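Local coordinates for ochratoxinase (Aspergillus niger, PDB 4C65), which hydrolyses the mycotoxin ochratoxin A to ochratoxin alpha and L-phenylalanine, acting as a zinc-dependent carboxypeptidase of the amidohydrolase superfamily, at the interface of chains A and B. Numbering follows the deposited sequence. Chains: chain A/B, Ochratoxinase.

Contact 1: the interface of chains A and B. Residues chain A 189-190, 193; chain B 145-146, 182-184, 223-224, 227.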
loop_
_atom_site.group_PDB
_atom_site.type_symbol
_atom_site.label_atom_id
_atom_site.label_comp_id
_atom_site.label_asym_id
_atom_site.label_seq_id
_atom_site.Cartn_x
_atom_site.Cartn_y
_atom_site.Cartn_z
ATOM N N ARG A 189 10.495 13.964 -15.231
ATOM C CA ARG A 189 10.994 15.075 -14.445
ATOM C C ARG A 189 11.501 14.559 -13.123
ATOM O O ARG A 189 12.596 14.908 -12.709
ATOM C CB ARG A 189 9.934 16.141 -14.209
ATOM C CG ARG A 189 9.600 16.984 -15.438
ATOM C CD ARG A 189 8.754 18.169 -15.012
ATOM N NE ARG A 189 8.113 18.819 -16.144
ATOM C CZ ARG A 189 8.708 19.678 -16.952
ATOM N NH1 ARG A 189 10.000 19.966 -16.810
ATOM N NH2 ARG A 189 7.998 20.227 -17.934
ATOM N N ARG A 190 10.695 13.760 -12.441
ATOM C CA ARG A 190 11.146 13.217 -11.166
ATOM C C ARG A 190 12.381 12.339 -11.349
ATOM O O ARG A 190 13.327 12.426 -10.555
ATOM C CB ARG A 190 10.036 12.479 -10.421
ATOM C CG ARG A 190 10.585 11.810 -9.154
ATOM C CD ARG A 190 9.673 11.887 -7.946
ATOM N NE ARG A 190 8.346 11.377 -8.228
ATOM C CZ ARG A 190 7.219 12.059 -8.095
ATOM N NH1 ARG A 190 7.198 13.317 -7.697
ATOM N NH2 ARG A 190 6.079 11.474 -8.393
ATOM N N ARG A 193 15.416 14.420 -11.477
ATOM C CA ARG A 193 15.597 15.061 -10.184
ATOM C C ARG A 193 16.098 14.076 -9.124
ATOM O O ARG A 193 16.939 14.421 -8.307
ATOM C CB ARG A 193 14.306 15.720 -9.750
ATOM C CG ARG A 193 13.965 16.936 -10.588
ATOM C CD ARG A 193 12.513 17.379 -10.425
ATOM N NE ARG A 193 12.196 18.433 -11.394
ATOM C CZ ARG A 193 11.069 19.135 -11.417
ATOM N NH1 ARG A 193 10.139 18.948 -10.517
ATOM N NH2 ARG A 193 10.908 20.065 -12.329
ATOM N N GLN B 145 10.586 21.136 -5.661
ATOM C CA GLN B 145 10.814 19.960 -6.473
ATOM C C GLN B 145 11.629 18.934 -5.689
ATOM O O GLN B 145 12.279 19.278 -4.701
ATOM C CB GLN B 145 11.560 20.335 -7.727
ATOM C CG GLN B 145 12.898 21.019 -7.485
ATOM C CD GLN B 145 13.800 20.939 -8.689
ATOM O OE1 GLN B 145 13.756 21.805 -9.571
ATOM N NE2 GLN B 145 14.594 19.910 -8.754
ATOM N N THR B 146 11.584 17.673 -6.115
ATOM C CA THR B 146 12.533 16.673 -5.658
ATOM C C THR B 146 13.929 17.217 -5.938
ATOM O O THR B 146 14.176 17.783 -6.995
ATOM C CB THR B 146 12.316 15.337 -6.385
ATOM O OG1 THR B 146 11.071 14.767 -5.964
ATOM C CG2 THR B 146 13.415 14.350 -6.105
ATOM N N ALA B 182 6.611 18.271 -4.984
ATOM C CA ALA B 182 5.801 17.991 -6.143
ATOM C C ALA B 182 6.635 18.128 -7.414
ATOM O O ALA B 182 7.447 19.047 -7.526
ATOM C CB ALA B 182 4.602 18.936 -6.175
ATOM N N ASP B 183 6.415 17.230 -8.363
ATOM C CA ASP B 183 7.151 17.237 -9.604
ATOM C C ASP B 183 6.210 17.132 -10.776
ATOM O O ASP B 183 5.479 16.138 -10.918
ATOM C CB ASP B 183 8.141 16.078 -9.644
ATOM C CG ASP B 183 9.188 16.165 -8.536
ATOM O OD1 ASP B 183 10.016 17.103 -8.553
ATOM O OD2 ASP B 183 9.207 15.254 -7.668
ATOM N N GLY B 184 6.262 18.142 -11.648
ATOM C CA GLY B 184 5.414 18.154 -12.834
ATOM C C GLY B 184 4.136 18.940 -12.621
ATOM O O GLY B 184 3.714 19.186 -11.497
ATOM N N PHE B 223 12.345 24.189 -10.094
ATOM C CA PHE B 223 11.089 24.037 -10.850
ATOM C C PHE B 223 11.283 24.476 -12.299
ATOM O O PHE B 223 12.146 25.314 -12.599
ATOM C CB PHE B 223 9.911 24.818 -10.234
ATOM C CG PHE B 223 9.275 24.155 -9.054
ATOM C CD1 PHE B 223 8.668 22.906 -9.187
ATOM C CD2 PHE B 223 9.253 24.772 -7.816
ATOM C CE1 PHE B 223 8.068 22.293 -8.092
ATOM C CE2 PHE B 223 8.650 24.166 -6.728
ATOM C CZ PHE B 223 8.053 22.925 -6.875
ATOM N N SER B 224 10.512 23.887 -13.208
ATOM C CA SER B 224 10.483 24.348 -14.614
ATOM C C SER B 224 9.622 25.590 -14.699
ATOM O O SER B 224 8.769 25.788 -13.837
ATOM C CB SER B 224 9.862 23.285 -15.498
ATOM O OG SER B 224 8.490 23.090 -15.163
ATOM N N GLU B 227 5.976 24.514 -14.510
ATOM C CA GLU B 227 5.446 24.295 -13.175
ATOM C C GLU B 227 5.198 25.611 -12.472
ATOM O O GLU B 227 4.152 25.797 -11.840
ATOM C CB GLU B 227 6.388 23.444 -12.333
ATOM C CG GLU B 227 6.382 21.977 -12.714
ATOM C CD GLU B 227 7.672 21.284 -12.329
ATOM O OE1 GLU B 227 8.701 21.612 -12.945
ATOM O OE2 GLU B 227 7.655 20.407 -11.422
#
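A:Arg193 of helix 185-198 in chain A meets B:Asp183 and B:Glu227, and buries 99 Å² against chain B. Its chain is extended from CG to NE, which carries the guanidinium to B:Glu227. The two groups meet tip to tip and nearly coplanar, their planes 15° apart. A:Arg193 NH2 gives a hydrogen bond to carboxylate OE1 of B:Glu227 at 2.8 Å. A:Arg193 NH1 gives one to B:Glu227 OE2 at 3.0 Å. Both oxygens use their syn lone pairs. A:Arg193 NH1 also donates a hydrogen bond to carboxylate OD1 of B:Asp183 at 2.7 Å, in the guanidinium plane and on the anti lone pair. Both acids form salt bridges with A:Arg193. The B:Asp183 carboxylate is turned 64° from the guanidinium. The amide of B:Gln145 stacks on one face of A:Arg193, its OE1 offset toward the rim, and CB of A:Arg189 lies over the centre of the other.

B:Asp183 is shared between two arginines. A:Arg190 is bent at chi2 and chi3, and this turns A:Arg190 NH1 onto OD2 of B:Asp183 at 2.8 Å. A second shell on chain B fixes the acids. The hydroxyl OG1 of B:Thr146 bonds to OD2 of B:Asp183 at 2.6 Å, and the B:Thr146 amide bonds to OD1. OE1 of B:Glu227 takes both N and OG of B:Ser224, while OE2 takes the amide of B:Gly184. B:Gln145 is held by its OE1 to the B:Phe223 amide and by its NE2 to the B:Thr146 carbonyl. The dense donor set would be expected to keep both carboxylates ionised. The site is a salt-bridge network that joins two subunits of the homooctamer.

Contact 2: the interface of chains A and B. Residues chain A 170, 174, 194, 197; chain B 146, 155-159.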
loop_
_atom_site.group_PDB
_atom_site.type_symbol
_atom_site.label_atom_id
_atom_site.label_comp_id
_atom_site.label_asym_id
_atom_site.label_seq_id
_atom_site.Cartn_x
_atom_site.Cartn_y
_atom_site.Cartn_z
ATOM N N ARG A 170 8.588 4.822 -0.735
ATOM C CA ARG A 170 8.525 3.782 0.285
ATOM C C ARG A 170 9.877 3.716 0.971
ATOM O O ARG A 170 10.847 4.252 0.451
ATOM C CB ARG A 170 8.258 2.440 -0.391
ATOM C CG ARG A 170 9.176 2.213 -1.604
ATOM C CD ARG A 170 9.354 0.743 -1.964
ATOM N NE ARG A 170 10.139 0.638 -3.184
ATOM C CZ ARG A 170 11.465 0.669 -3.252
ATOM N NH1 ARG A 170 12.212 0.764 -2.159
ATOM N NH2 ARG A 170 12.062 0.586 -4.436
ATOM N N TRP A 174 14.512 4.014 -1.877
ATOM C CA TRP A 174 13.723 4.277 -3.071
ATOM C C TRP A 174 14.385 5.393 -3.854
ATOM O O TRP A 174 14.896 6.339 -3.265
ATOM C CB TRP A 174 12.303 4.681 -2.644
ATOM C CG TRP A 174 11.336 5.016 -3.741
ATOM C CD1 TRP A 174 10.588 4.144 -4.478
ATOM C CD2 TRP A 174 10.998 6.320 -4.206
ATOM N NE1 TRP A 174 9.808 4.822 -5.365
ATOM C CE2 TRP A 174 10.035 6.164 -5.221
ATOM C CE3 TRP A 174 11.399 7.597 -3.850
ATOM C CZ2 TRP A 174 9.472 7.226 -5.865
ATOM C CZ3 TRP A 174 10.837 8.666 -4.504
ATOM C CH2 TRP A 174 9.891 8.474 -5.510
ATOM N N LEU A 194 15.633 12.836 -9.169
ATOM C CA LEU A 194 16.093 11.842 -8.209
ATOM C C LEU A 194 17.579 11.514 -8.380
ATOM O O LEU A 194 18.256 11.160 -7.412
ATOM C CB LEU A 194 15.282 10.572 -8.331
ATOM C CG LEU A 194 13.869 10.571 -7.749
ATOM C CD1 LEU A 194 13.105 9.367 -8.271
ATOM C CD2 LEU A 194 13.897 10.534 -6.234
ATOM N N ARG A 197 19.427 14.483 -6.953
ATOM C CA ARG A 197 19.292 14.305 -5.501
ATOM C C ARG A 197 20.449 13.525 -4.880
ATOM O O ARG A 197 20.921 13.900 -3.808
ATOM C CB ARG A 197 17.999 13.606 -5.149
ATOM C CG ARG A 197 17.617 13.689 -3.682
ATOM C CD ARG A 197 16.271 13.038 -3.469
ATOM N NE ARG A 197 15.782 13.314 -2.143
ATOM C CZ ARG A 197 16.221 12.750 -1.031
ATOM N NH1 ARG A 197 17.086 11.751 -1.051
ATOM N NH2 ARG A 197 15.739 13.168 0.103
ATOM N N THR B 146 11.584 17.673 -6.115
ATOM C CA THR B 146 12.533 16.673 -5.658
ATOM C C THR B 146 13.929 17.217 -5.938
ATOM O O THR B 146 14.176 17.783 -6.995
ATOM C CB THR B 146 12.316 15.337 -6.385
ATOM O OG1 THR B 146 11.071 14.767 -5.964
ATOM C CG2 THR B 146 13.415 14.350 -6.105
ATOM N N LEU B 155 18.116 12.300 4.106
ATOM C CA LEU B 155 17.226 11.169 4.177
ATOM C C LEU B 155 17.042 10.530 2.822
ATOM O O LEU B 155 17.095 11.207 1.803
ATOM C CB LEU B 155 15.865 11.605 4.742
ATOM C CG LEU B 155 15.846 11.890 6.251
ATOM C CD1 LEU B 155 14.451 12.288 6.646
ATOM C CD2 LEU B 155 16.303 10.682 7.052
ATOM N N PRO B 156 16.772 9.219 2.793
ATOM C CA PRO B 156 16.481 8.637 1.505
ATOM C C PRO B 156 15.160 9.168 0.946
ATOM O O PRO B 156 14.309 9.664 1.687
ATOM C CB PRO B 156 16.410 7.136 1.796
ATOM C CG PRO B 156 17.003 6.948 3.138
ATOM C CD PRO B 156 16.773 8.216 3.866
ATOM N N ALA B 157 14.993 9.042 -0.364
ATOM C CA ALA B 157 13.965 9.774 -1.049
ATOM C C ALA B 157 12.551 9.265 -0.726
ATOM O O ALA B 157 11.610 10.045 -0.715
ATOM C CB ALA B 157 14.233 9.765 -2.538
ATOM N N GLY B 158 12.412 7.966 -0.475
ATOM C CA GLY B 158 11.107 7.398 -0.195
ATOM C C GLY B 158 10.500 7.943 1.091
ATOM O O GLY B 158 9.291 8.184 1.155
ATOM N N GLU B 159 11.352 8.158 2.092
ATOM C CA GLU B 159 10.930 8.701 3.366
ATOM C C GLU B 159 10.449 10.121 3.205
ATOM O O GLU B 159 9.397 10.492 3.731
ATOM C CB GLU B 159 12.065 8.667 4.396
ATOM C CG GLU B 159 12.358 7.286 4.983
ATOM C CD GLU B 159 13.051 6.325 4.024
ATOM O OE1 GLU B 159 13.445 6.757 2.910
ATOM O OE2 GLU B 159 13.201 5.133 4.378
HETATM O O HOH W 1 17.037 7.573 -1.602
HETATM O O HOH W 2 13.439 5.011 0.717
#
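CG of A:Arg197 stands anti to the backbone N (chi1 -166°), and the chain runs on extended to NE. This brings the guanidinium to the B:Leu155 carbonyl just before helix 157-164 of chain B. A:Trp174 likewise has CG anti to its backbone N (chi1 179°), which sets the indole beside the first turn of that helix.

A:Arg197 meets B:Leu155 end-on. NH1 and NH2 of A:Arg197 both give hydrogen bonds to the carbonyl oxygen B:Leu155 O, each at 2.9 Å. The oxygen lies in the guanidinium plane, at its edge. B:Ala157 covers a face of the same group, with its CA over the centre. The flat cation is thus gripped at its rim and packed from above.

The apolar part is small. CD2 of A:Leu194 touches CB of B:Ala157 at 3.8 Å and also packs against the CG2 methyl of B:Thr146. Indole CE3 of A:Trp174 lies 3.7 Å from CA of B:Gly158.

Two waters bridge the chains beside this packing. Water 2 pairs with the A:Arg170 carbonyl, the A:Trp174 amide and the carboxylate OE1 of B:Glu159. Its link to the B:Gly158 amide is weak. The patch adds polar and apolar contacts to the joint between two subunits of the octamer. Water 1 lies 3.0 Å from O of A:Trp174 and 2.8 Å from the backbone N of B:Ala157, at the start of the helix.

Contact 1 and contact 2 belong to one interface between chains A and B, with the centres of their C-alpha atoms about 14 Å apart. On chain A, helix 185-198 supplies residues to both. On chain B, B:Thr146 takes part in each and ties them together. The two patches thus act as one continuous joint between two subunits of the homooctamer. The centre of contact 1 is about 13 Å from the active-site residue B:Lys204, and that of contact 2 about 20 Å. The structure alone does not show an effect on catalysis. The whole A-B interface is not an exact two-fold.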